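Local coordinates for malonate decarboxylase subunit alpha (Acinetobacter baumannii ATCC 17978, PDB 6MPR), which probably transfers the acyl carrier protein from acetyl to malonate, as the alpha subunit of the enzyme that decarboxylates malonate to acetate, at residues Asn68-Asp73 with Phe229-Phe235; His91-Val97 with Lys113-Ala119; Asn301-Ile307 with Thr323-Met327; Asp60-Glu65 with Pro156-Ala162. One frame throughout, in Å; residues are numbered along the deposited sequence.

Interaction 1 (Asn68-Asp73 with Phe229-Phe235); sequences NQKQAD and FYIEPLF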
# COMPACT_ATOMS: atom_id res chain seq x y z
N ASN A 68 15.31 -2.86 -6.89
CA ASN A 68 15.19 -3.70 -8.07
C ASN A 68 16.20 -3.31 -9.14
O ASN A 68 16.75 -4.18 -9.82
CB ASN A 68 13.78 -3.65 -8.65
CG ASN A 68 13.61 -4.60 -9.84
OD1 ASN A 68 13.41 -5.81 -9.66
ND2 ASN A 68 13.74 -4.07 -11.04
N GLN A 69 16.48 -2.01 -9.30
CA GLN A 69 17.42 -1.53 -10.30
C GLN A 69 18.67 -0.94 -9.66
O GLN A 69 19.75 -1.52 -9.77
CB GLN A 69 16.72 -0.51 -11.21
CG GLN A 69 15.47 -1.06 -11.90
CD GLN A 69 14.51 0.04 -12.30
OE1 GLN A 69 13.54 0.32 -11.58
NE2 GLN A 69 14.75 0.67 -13.44
N LYS A 70 18.55 0.20 -8.98
CA LYS A 70 19.71 0.86 -8.37
C LYS A 70 20.33 -0.01 -7.28
O LYS A 70 19.61 -0.50 -6.40
CB LYS A 70 19.28 2.20 -7.77
CG LYS A 70 20.29 2.85 -6.85
CD LYS A 70 19.79 4.22 -6.41
CE LYS A 70 18.69 4.13 -5.37
NZ LYS A 70 18.13 5.47 -5.00
N GLN A 71 21.65 -0.18 -7.32
CA GLN A 71 22.40 -0.95 -6.32
C GLN A 71 23.41 -0.04 -5.64
O GLN A 71 24.23 0.61 -6.32
CB GLN A 71 23.15 -2.15 -6.91
CG GLN A 71 22.32 -3.07 -7.82
CD GLN A 71 21.17 -3.70 -7.07
OE1 GLN A 71 21.34 -4.18 -5.93
NE2 GLN A 71 19.99 -3.70 -7.68
N ALA A 72 23.39 -0.03 -4.32
CA ALA A 72 24.44 0.63 -3.55
C ALA A 72 25.66 -0.29 -3.53
O ALA A 72 26.04 -0.87 -2.51
CB ALA A 72 23.95 0.96 -2.15
N ASP A 73 26.27 -0.46 -4.70
CA ASP A 73 27.24 -1.55 -4.83
C ASP A 73 28.58 -1.23 -4.18
O ASP A 73 29.30 -2.16 -3.80
CB ASP A 73 27.44 -1.91 -6.31
CG ASP A 73 28.12 -0.82 -7.11
OD1 ASP A 73 27.53 0.27 -7.30
OD2 ASP A 73 29.27 -1.06 -7.55
N PHE A 229 26.95 4.41 -8.86
CA PHE A 229 26.17 3.26 -8.43
C PHE A 229 25.75 2.39 -9.62
O PHE A 229 25.47 2.89 -10.72
CB PHE A 229 24.94 3.67 -7.58
CG PHE A 229 23.85 4.45 -8.33
CD1 PHE A 229 22.96 3.81 -9.19
CD2 PHE A 229 23.67 5.80 -8.08
CE1 PHE A 229 21.95 4.52 -9.83
CE2 PHE A 229 22.67 6.52 -8.71
CZ PHE A 229 21.79 5.88 -9.60
N TYR A 230 25.79 1.08 -9.39
CA TYR A 230 25.49 0.10 -10.42
C TYR A 230 24.01 0.07 -10.74
O TYR A 230 23.16 0.09 -9.83
CB TYR A 230 25.93 -1.28 -9.95
CG TYR A 230 25.68 -2.39 -10.93
CD1 TYR A 230 26.58 -2.64 -11.95
CD2 TYR A 230 24.54 -3.19 -10.84
CE1 TYR A 230 26.36 -3.66 -12.86
CE2 TYR A 230 24.32 -4.22 -11.76
CZ TYR A 230 25.24 -4.45 -12.76
OH TYR A 230 25.05 -5.45 -13.69
N ILE A 231 23.68 -0.02 -12.03
CA ILE A 231 22.30 -0.21 -12.46
C ILE A 231 22.32 -0.72 -13.90
O ILE A 231 23.09 -0.22 -14.73
CB ILE A 231 21.48 1.09 -12.32
CG1 ILE A 231 20.06 0.88 -12.82
CG2 ILE A 231 22.15 2.27 -13.03
CD1 ILE A 231 19.12 2.03 -12.46
N GLU A 232 21.47 -1.75 -14.18
CA GLU A 232 21.28 -2.41 -15.48
C GLU A 232 19.99 -1.97 -16.15
O GLU A 232 19.03 -1.60 -15.47
CB GLU A 232 21.18 -3.93 -15.32
CG GLU A 232 22.28 -4.63 -14.64
CD GLU A 232 22.07 -6.13 -14.74
OE1 GLU A 232 22.24 -6.68 -15.85
OE2 GLU A 232 21.70 -6.74 -13.72
N PRO A 233 19.90 -2.06 -17.49
CA PRO A 233 18.61 -1.82 -18.15
C PRO A 233 17.71 -3.04 -18.05
O PRO A 233 17.76 -3.93 -18.90
CB PRO A 233 19.01 -1.55 -19.61
CG PRO A 233 20.29 -2.30 -19.79
CD PRO A 233 20.99 -2.25 -18.45
N LEU A 234 16.87 -3.08 -17.03
CA LEU A 234 16.02 -4.23 -16.78
C LEU A 234 14.61 -4.08 -17.35
O LEU A 234 13.83 -5.03 -17.27
CB LEU A 234 15.94 -4.49 -15.27
CG LEU A 234 17.28 -4.76 -14.59
CD1 LEU A 234 17.09 -4.85 -13.08
CD2 LEU A 234 17.94 -6.03 -15.14
N PHE A 235 14.27 -2.92 -17.92
CA PHE A 235 12.91 -2.65 -18.37
C PHE A 235 12.87 -2.32 -19.85
O PHE A 235 11.97 -1.61 -20.33
CB PHE A 235 12.27 -1.55 -17.50
CG PHE A 235 11.98 -2.04 -16.11
CD1 PHE A 235 12.97 -2.01 -15.14
CD2 PHE A 235 10.77 -2.64 -15.82
CE1 PHE A 235 12.71 -2.50 -13.88
CE2 PHE A 235 10.52 -3.15 -14.56
CZ PHE A 235 11.50 -3.08 -13.59
O HOH W 1 20.30 -3.08 -11.81
O HOH W 2 16.59 -0.63 -15.28

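Interaction 2 (His91-Val97 with Lys113-Ala119); sequences HMIMPSV and KLDFSFA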
# COMPACT_ATOMS: atom_id res chain seq x y z
N HIS A 91 21.36 -9.49 9.97
CA HIS A 91 20.05 -9.87 9.44
C HIS A 91 19.82 -8.92 8.27
O HIS A 91 19.53 -7.74 8.46
CB HIS A 91 18.99 -9.76 10.52
CG HIS A 91 17.59 -10.09 10.07
ND1 HIS A 91 16.57 -10.31 10.97
CD2 HIS A 91 17.05 -10.21 8.84
CE1 HIS A 91 15.46 -10.58 10.31
NE2 HIS A 91 15.71 -10.51 9.01
N MET A 92 20.00 -9.44 7.05
CA MET A 92 19.88 -8.58 5.88
C MET A 92 18.43 -8.47 5.47
O MET A 92 17.68 -9.46 5.47
CB MET A 92 20.71 -9.12 4.71
CG MET A 92 22.18 -9.33 5.06
SD MET A 92 22.99 -7.85 5.74
CE MET A 92 22.79 -6.71 4.36
N ILE A 93 18.04 -7.25 5.11
CA ILE A 93 16.70 -6.94 4.62
C ILE A 93 16.89 -6.31 3.26
O ILE A 93 17.39 -5.18 3.15
CB ILE A 93 15.93 -6.02 5.58
CG1 ILE A 93 15.80 -6.69 6.94
CG2 ILE A 93 14.54 -5.72 5.02
CD1 ILE A 93 15.40 -5.75 8.07
N MET A 94 16.50 -7.04 2.20
CA MET A 94 16.83 -6.57 0.86
C MET A 94 15.64 -6.71 -0.07
O MET A 94 15.16 -7.82 -0.28
CB MET A 94 18.02 -7.34 0.32
CG MET A 94 19.28 -7.24 1.20
SD MET A 94 20.69 -8.07 0.48
CE MET A 94 21.02 -6.94 -0.86
N PRO A 95 15.15 -5.61 -0.66
CA PRO A 95 14.07 -5.75 -1.64
C PRO A 95 14.46 -6.67 -2.79
O PRO A 95 13.65 -7.49 -3.23
CB PRO A 95 13.83 -4.31 -2.11
CG PRO A 95 14.26 -3.47 -0.91
CD PRO A 95 15.46 -4.20 -0.35
N SER A 96 15.70 -6.56 -3.27
CA SER A 96 16.17 -7.35 -4.40
C SER A 96 17.58 -7.85 -4.11
O SER A 96 18.44 -7.05 -3.72
CB SER A 96 16.14 -6.51 -5.69
OG SER A 96 16.24 -7.33 -6.84
N VAL A 97 17.80 -9.15 -4.28
CA VAL A 97 19.10 -9.79 -4.05
C VAL A 97 19.63 -10.23 -5.41
O VAL A 97 19.20 -11.25 -5.94
CB VAL A 97 19.00 -10.99 -3.10
CG1 VAL A 97 20.40 -11.44 -2.68
CG2 VAL A 97 18.15 -10.68 -1.90
N LYS A 113 20.81 -14.18 8.48
CA LYS A 113 19.38 -14.17 8.17
C LYS A 113 19.10 -13.27 6.97
O LYS A 113 19.78 -12.27 6.75
CB LYS A 113 18.56 -13.68 9.37
CG LYS A 113 18.66 -14.53 10.61
CD LYS A 113 17.72 -13.97 11.66
CE LYS A 113 17.92 -14.61 13.01
NZ LYS A 113 16.98 -13.99 13.99
N LEU A 114 18.08 -13.64 6.21
CA LEU A 114 17.70 -12.86 5.04
C LEU A 114 16.19 -12.76 4.94
O LEU A 114 15.50 -13.78 4.98
CB LEU A 114 18.26 -13.50 3.76
CG LEU A 114 17.82 -12.82 2.46
CD1 LEU A 114 18.41 -11.38 2.36
CD2 LEU A 114 18.21 -13.67 1.26
N ASP A 115 15.69 -11.53 4.82
CA ASP A 115 14.31 -11.26 4.41
C ASP A 115 14.39 -10.46 3.12
O ASP A 115 15.11 -9.46 3.06
CB ASP A 115 13.54 -10.47 5.47
CG ASP A 115 13.01 -11.37 6.58
OD1 ASP A 115 12.03 -12.11 6.34
OD2 ASP A 115 13.59 -11.35 7.68
N PHE A 116 13.68 -10.91 2.08
CA PHE A 116 13.83 -10.30 0.76
C PHE A 116 12.53 -10.40 -0.02
O PHE A 116 11.56 -11.03 0.41
CB PHE A 116 14.99 -10.92 -0.04
CG PHE A 116 14.71 -12.31 -0.59
CD1 PHE A 116 14.70 -13.41 0.25
CD2 PHE A 116 14.51 -12.50 -1.95
CE1 PHE A 116 14.47 -14.70 -0.26
CE2 PHE A 116 14.27 -13.76 -2.47
CZ PHE A 116 14.23 -14.86 -1.62
N SER A 117 12.52 -9.73 -1.18
CA SER A 117 11.38 -9.79 -2.10
C SER A 117 11.72 -10.39 -3.46
O SER A 117 11.00 -11.26 -3.94
CB SER A 117 10.77 -8.40 -2.28
OG SER A 117 9.68 -8.46 -3.20
N PHE A 118 12.80 -9.96 -4.11
CA PHE A 118 13.11 -10.48 -5.43
C PHE A 118 14.47 -11.16 -5.47
O PHE A 118 15.42 -10.71 -4.83
CB PHE A 118 13.05 -9.39 -6.51
CG PHE A 118 13.31 -9.90 -7.89
CD1 PHE A 118 12.33 -10.59 -8.59
CD2 PHE A 118 14.55 -9.73 -8.48
CE1 PHE A 118 12.58 -11.09 -9.86
CE2 PHE A 118 14.81 -10.22 -9.77
CZ PHE A 118 13.83 -10.89 -10.45
N ALA A 119 14.54 -12.26 -6.22
CA ALA A 119 15.80 -12.86 -6.63
C ALA A 119 15.60 -13.51 -7.99
O ALA A 119 14.48 -13.87 -8.37
CB ALA A 119 16.32 -13.89 -5.62

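Interaction 3 (Asn301-Ile307 with Thr323-Met327); sequences NPHPTLI and TELGM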
# COMPACT_ATOMS: atom_id res chain seq x y z
N ASN A 301 7.49 1.42 -15.43
CA ASN A 301 8.73 2.13 -15.69
C ASN A 301 8.70 2.69 -17.11
O ASN A 301 7.79 2.40 -17.89
CB ASN A 301 9.93 1.21 -15.45
CG ASN A 301 10.33 1.17 -13.99
OD1 ASN A 301 9.61 1.68 -13.13
ND2 ASN A 301 11.48 0.57 -13.70
N PRO A 302 9.66 3.58 -17.46
CA PRO A 302 9.61 4.14 -18.83
C PRO A 302 10.11 3.16 -19.89
O PRO A 302 11.25 3.22 -20.38
CB PRO A 302 10.51 5.38 -18.73
CG PRO A 302 10.79 5.58 -17.27
CD PRO A 302 10.73 4.22 -16.68
N HIS A 303 9.26 2.20 -20.24
CA HIS A 303 9.62 1.20 -21.23
C HIS A 303 9.92 1.91 -22.55
O HIS A 303 9.08 2.68 -23.03
CB HIS A 303 8.46 0.23 -21.47
CG HIS A 303 8.17 -0.70 -20.33
ND1 HIS A 303 7.27 -1.74 -20.44
CD2 HIS A 303 8.63 -0.73 -19.06
CE1 HIS A 303 7.20 -2.38 -19.28
NE2 HIS A 303 8.02 -1.79 -18.43
N PRO A 304 11.10 1.69 -23.15
CA PRO A 304 11.30 2.22 -24.50
C PRO A 304 10.26 1.70 -25.47
O PRO A 304 9.90 2.41 -26.42
CB PRO A 304 12.72 1.74 -24.87
CG PRO A 304 13.39 1.58 -23.53
CD PRO A 304 12.29 0.97 -22.68
N THR A 305 9.73 0.50 -25.24
CA THR A 305 8.72 -0.02 -26.16
C THR A 305 7.38 0.70 -26.02
O THR A 305 6.51 0.48 -26.87
CB THR A 305 8.51 -1.52 -25.96
OG1 THR A 305 8.18 -1.80 -24.59
CG2 THR A 305 9.76 -2.28 -26.35
N LEU A 306 7.20 1.55 -25.00
CA LEU A 306 6.01 2.39 -24.91
C LEU A 306 6.14 3.69 -25.71
O LEU A 306 5.15 4.42 -25.83
CB LEU A 306 5.70 2.72 -23.44
CG LEU A 306 4.27 3.17 -23.10
CD1 LEU A 306 3.30 2.02 -23.34
CD2 LEU A 306 4.20 3.64 -21.64
N ILE A 307 7.31 4.00 -26.25
CA ILE A 307 7.49 5.28 -26.95
C ILE A 307 6.47 5.50 -28.06
O ILE A 307 5.86 6.58 -28.11
CB ILE A 307 8.94 5.43 -27.43
CG1 ILE A 307 9.88 5.60 -26.21
CG2 ILE A 307 9.09 6.62 -28.38
CD1 ILE A 307 11.35 5.66 -26.56
N THR A 323 13.61 4.34 -12.94
CA THR A 323 13.98 4.89 -14.24
C THR A 323 14.06 3.78 -15.28
O THR A 323 13.75 2.61 -15.02
CB THR A 323 15.32 5.62 -14.15
OG1 THR A 323 15.48 6.46 -15.29
CG2 THR A 323 16.49 4.62 -14.11
N GLU A 324 14.46 4.14 -16.50
CA GLU A 324 15.09 3.16 -17.39
C GLU A 324 16.27 3.84 -18.06
O GLU A 324 16.19 5.00 -18.46
CB GLU A 324 14.14 2.57 -18.45
CG GLU A 324 14.84 1.62 -19.44
CD GLU A 324 15.54 0.42 -18.76
OE1 GLU A 324 16.28 0.57 -17.77
OE2 GLU A 324 15.36 -0.71 -19.25
N LEU A 325 17.39 3.12 -18.13
CA LEU A 325 18.61 3.70 -18.68
C LEU A 325 18.41 4.11 -20.14
O LEU A 325 17.81 3.38 -20.94
CB LEU A 325 19.77 2.70 -18.59
CG LEU A 325 20.19 2.26 -17.19
CD1 LEU A 325 21.45 1.44 -17.33
CD2 LEU A 325 20.40 3.47 -16.27
N GLY A 326 18.92 5.29 -20.48
CA GLY A 326 18.74 5.85 -21.80
C GLY A 326 17.44 6.59 -22.03
O GLY A 326 17.29 7.23 -23.07
N MET A 327 16.48 6.51 -21.09
CA MET A 327 15.18 7.15 -21.26
C MET A 327 15.07 8.47 -20.51
O MET A 327 14.03 9.13 -20.60
CB MET A 327 14.06 6.20 -20.79
CG MET A 327 13.83 5.04 -21.75
SD MET A 327 13.00 5.54 -23.27
CE MET A 327 11.36 5.78 -22.60

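Interaction 4 (Asp60-Glu65 with Pro156-Ala162); sequences DKVVLE and PNVVLSA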
# COMPACT_ATOMS: atom_id res chain seq x y z
N ASP A 60 22.56 -6.84 13.89
CA ASP A 60 21.77 -5.73 13.36
C ASP A 60 20.90 -6.18 12.19
O ASP A 60 21.34 -6.97 11.35
CB ASP A 60 22.69 -4.62 12.86
CG ASP A 60 22.99 -3.58 13.92
OD1 ASP A 60 22.39 -3.65 15.01
OD2 ASP A 60 23.80 -2.68 13.63
N LYS A 61 19.68 -5.65 12.13
CA LYS A 61 18.91 -5.65 10.88
C LYS A 61 19.46 -4.56 9.96
O LYS A 61 19.40 -3.38 10.29
CB LYS A 61 17.43 -5.41 11.17
CG LYS A 61 16.78 -6.51 12.01
CD LYS A 61 15.31 -6.20 12.27
CE LYS A 61 14.68 -7.21 13.22
NZ LYS A 61 15.39 -7.29 14.52
N VAL A 62 19.96 -4.96 8.80
CA VAL A 62 20.65 -4.05 7.88
C VAL A 62 19.88 -4.10 6.58
O VAL A 62 19.86 -5.13 5.91
CB VAL A 62 22.11 -4.46 7.66
CG1 VAL A 62 22.79 -3.53 6.65
CG2 VAL A 62 22.85 -4.48 9.01
N VAL A 63 19.24 -2.99 6.23
CA VAL A 63 18.66 -2.83 4.90
C VAL A 63 19.79 -2.45 3.95
O VAL A 63 20.53 -1.50 4.21
CB VAL A 63 17.57 -1.75 4.91
CG1 VAL A 63 17.13 -1.40 3.49
CG2 VAL A 63 16.37 -2.21 5.76
N LEU A 64 19.89 -3.16 2.83
CA LEU A 64 20.94 -2.93 1.84
C LEU A 64 20.27 -2.84 0.48
O LEU A 64 19.53 -3.76 0.10
CB LEU A 64 21.98 -4.06 1.85
CG LEU A 64 23.04 -4.04 0.73
CD1 LEU A 64 23.83 -2.76 0.79
CD2 LEU A 64 23.97 -5.24 0.86
N GLU A 65 20.48 -1.73 -0.22
CA GLU A 65 19.95 -1.57 -1.57
C GLU A 65 20.90 -2.22 -2.58
O GLU A 65 22.08 -1.89 -2.62
CB GLU A 65 19.79 -0.08 -1.90
CG GLU A 65 18.72 0.65 -1.09
CD GLU A 65 18.60 2.11 -1.48
OE1 GLU A 65 19.34 2.55 -2.38
OE2 GLU A 65 17.80 2.83 -0.86
N PRO A 156 14.51 -1.41 11.05
CA PRO A 156 15.91 -1.57 10.66
C PRO A 156 16.84 -0.80 11.58
O PRO A 156 16.55 0.32 12.01
CB PRO A 156 15.95 -1.01 9.23
CG PRO A 156 14.86 0.03 9.22
CD PRO A 156 13.77 -0.52 10.13
N ASN A 157 17.98 -1.42 11.88
CA ASN A 157 19.04 -0.77 12.66
C ASN A 157 19.98 0.05 11.80
O ASN A 157 20.55 1.05 12.29
CB ASN A 157 19.87 -1.81 13.41
CG ASN A 157 19.03 -2.63 14.35
OD1 ASN A 157 18.87 -3.84 14.16
ND2 ASN A 157 18.52 -2.00 15.40
N VAL A 158 20.17 -0.36 10.55
CA VAL A 158 21.09 0.27 9.61
C VAL A 158 20.44 0.24 8.24
O VAL A 158 19.82 -0.76 7.86
CB VAL A 158 22.45 -0.46 9.56
CG1 VAL A 158 23.39 0.19 8.53
CG2 VAL A 158 23.09 -0.53 10.95
N VAL A 159 20.56 1.34 7.50
CA VAL A 159 20.13 1.38 6.11
C VAL A 159 21.30 1.84 5.25
O VAL A 159 21.90 2.89 5.53
CB VAL A 159 18.91 2.29 5.91
CG1 VAL A 159 18.51 2.32 4.44
CG2 VAL A 159 17.72 1.79 6.75
N LEU A 160 21.62 1.06 4.22
CA LEU A 160 22.72 1.32 3.28
C LEU A 160 22.09 1.59 1.92
O LEU A 160 21.56 0.67 1.28
CB LEU A 160 23.68 0.13 3.22
CG LEU A 160 24.27 -0.35 4.54
CD1 LEU A 160 25.13 -1.61 4.29
CD2 LEU A 160 25.08 0.77 5.18
N SER A 161 22.13 2.84 1.47
CA SER A 161 21.39 3.29 0.31
C SER A 161 22.30 4.04 -0.64
O SER A 161 23.46 4.32 -0.34
CB SER A 161 20.20 4.19 0.70
OG SER A 161 19.23 3.47 1.43
N ALA A 162 21.77 4.38 -1.82
CA ALA A 162 22.54 5.08 -2.85
C ALA A 162 21.76 6.24 -3.45
O ALA A 162 20.54 6.18 -3.59
CB ALA A 162 22.94 4.12 -3.98
O HOH W 3 18.51 -6.45 15.41

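Interaction 1 (Asn68-Asp73 with Phe229-Phe235)
Y230 is held through both ends of its backbone by residues of the 68-73 loop. Its N-H donates to D73 OD1 (N to OD1 2.8 Å), and its carbonyl O accepts from Q71 N at 2.9 Å, with an N-H...O angle of 151°. The contact is loop against loop above the C-terminal edge of the parallel sheet: F229-F235 follows strand 221-224, while N68-D73 joins strand 61-64 to helix 73-79. An inverse gamma turn at A72, the N-cap position, carries the chain into that helix. D73 OD1 is met from above its carboxylate plane, and its other oxygen, OD2, makes a salt bridge with R77.

Water extends the bonding beyond this direct pair. One water donates to Q69 O at 2.6 Å and accepts from E232 N. A second lies between Q69 NE2 and L234 N, 3.0 Å from the latter. Q69 O is used twice, because Q71 NE2 also donates to it, from above the carbonyl plane; the bend of Q71 at chi2 (-62°) folds its amide back to this position. Q71 NE2 and OE1 are bonded as well to N67 O and G66 N. Q69 NE2 also reaches T323 O, and the amide carbon CD of Q69 comes within 3.5 Å of F235 CE1, the amide and ring planes 57° apart.

Packing completes the contact. I231 CD1 rests on Q69 CB at 3.7 Å. K70 sends its amine to S177 O, A162 O and S181 OG, and on the way its CG makes a CH-pi contact over one face of F229, 4.0 Å from the ring centroid.

Interaction 2 (His91-Val97 with Lys113-Ala119)
H91 and D115 make the side-chain hydrogen bond of this contact: H91 NE2 donates to D115 OD2 at 2.6 Å. The acceptor lies only 8° out of the imidazole plane and receives the bond on its anti lone pair. With CG anti to the backbone N (chi1 178°), the H91 ring reaches over the neighbouring strand, past K113, to the carboxylate. D115 OD1 is engaged elsewhere, by the backbone N of A139, so both carboxylate oxygens have a donor. The same imidazole carries a CH-pi contact, K113 CB standing over one face 4.0 Å from the ring centroid.

The backbone bonds form a parallel ladder. M92 N donates to K113 O, D115 N to M92 O at 2.9 Å, and M94 N to D115 O. The axes of 91-94 and 113-116 are 4.6 Å apart and inclined by 14°, as for adjacent strands of a sheet. With the intervening helix 100-107, strands 90-94 and 111-116 make a beta-alpha-beta crossover. Both chains then turn a corner, at P95 and at S117, and pair again as the small two-stranded sheet 96-97 with 118-119. The bond from F118 N to P95 O, 2.8 Å, and that from V97 N to F118 O, 2.9 Å, hold the pairing through the bend.

Apolar contacts collect on the side bearing M92, M94, L114 and F116, where F106 and H102 of the crossover helix pack. The V97 and F116 side chains cross at about a right angle, V97 CG2 3.7 Å from F116 CB. In the small sheet, S96 OG sits at the edge of the F118 ring, 3.4 Å from CD2.

Interaction 3 (Asn301-Ile307 with Thr323-Met327)
M327 enters the 301-307 loop between P302, P304 and I307, and its atoms can be followed in turn. CB lies beside the P302 ring, 4.2 Å from P302 CB. CG passes close to the carbonyl of the same proline, 3.4 Å from P302 O, and also meets P304 CG at 3.9 Å. The sulfur SD then comes against I307 CD1 at 3.7 Å; these two side chains reach toward each other tip to tip. Three M327 torsions of like sign and size (chi1 -72°, chi2 -73°, chi3 -74°) curl the chain, which brings the terminal M327 CE back to P302 O, 3.4 Å away, and near H303 O and I307 CG1.

The two loops leave the C-terminal ends of adjacent parallel strands, 297-299 and 317-319, of the mixed sheet, and each leads into a short helix, 307-311 and 328-332. Both are shaped by tight turns: an inverse gamma turn centred on P302, and a type II beta turn from E324 to M327 with G326 at its third position. The beta turn is closed by M327 N donating to E324 O at 3.0 Å.

E324 packs by its aliphatic part, CB lying 3.5 Å from P302 O and CG facing P304 CD. Its carboxylate serves other partners: OE2 accepts from F235 N and is bonded to T236 OG1, while OE1 takes L325 N at 2.8 Å.

Interaction 4 (Asp60-Glu65 with Pro156-Ala162)
D60 and N157 meet at the start of two neighbouring strands, 61-64 and 158-162, in the eight-stranded parallel alpha/beta sheet; the strand axes are 4.6 Å apart and inclined by 13°. The D60 carboxylate lies over the N157 side chain, its plane 24° from that of the amide, and its OD2 touches V158 CG2 while accepting from T57 N.

At K61 the N157 side chain stands in for a strand partner: K61 N donates to N157 OD1 at 2.8 Å, in the carbonyl plane and on a lone pair. A water also donates to this oxygen. K61 O is shared by two backbone donors, N157 N and V158 N, as the second chain swings into the strand.

V62 lies side by side with V158, and its CG1 meets L160 CD1 at 3.8 Å. V63 bonds through both backbone groups, its N donating to V158 O at 2.8 Å and its O accepting from L160 N. Its side chain points to the other side of the sheet, toward helix 181-189, and there CG2 rests on P156 CB at 3.7 Å. L64 returns to the side of V62, where CD1 packs against L160 CB at 3.8 Å beneath helix 73-79.

E65 ends the ladder, its N donating to L160 O at 3.0 Å. Its chain, extended beyond CG, carries the carboxylate along the second strand. E65 OE2 accepts from S161 OG at 2.8 Å, in one of the two S161 conformers, and is bonded to S181 OG as well; OE1 accepts from A162 N, met from above the carboxylate plane, 53° out of it.

How the interactions relate
From the N terminus, the chain lays down strand 61-64, the loop 68-73, then strands 90-94 and 111-116. Interaction 2 closes first, a short loop lying within the spans of both interaction 4 and interaction 1. Interaction 4 closes next, when 156-162 returns beside 60-65. Interaction 1 crosses it, because 68-73 lies inside the span of interaction 4 while its partner 229-235 lies beyond it; A72 N to E65 O ties the two together. Interactions 2 and 4 belong to one sheet, joined through backbone bonds from H91 to D60 and V62. Interaction 3 opens only afterwards, in the part with the second large sheet, and F235 CD1 packing on N301 ND2 joins it to interaction 1.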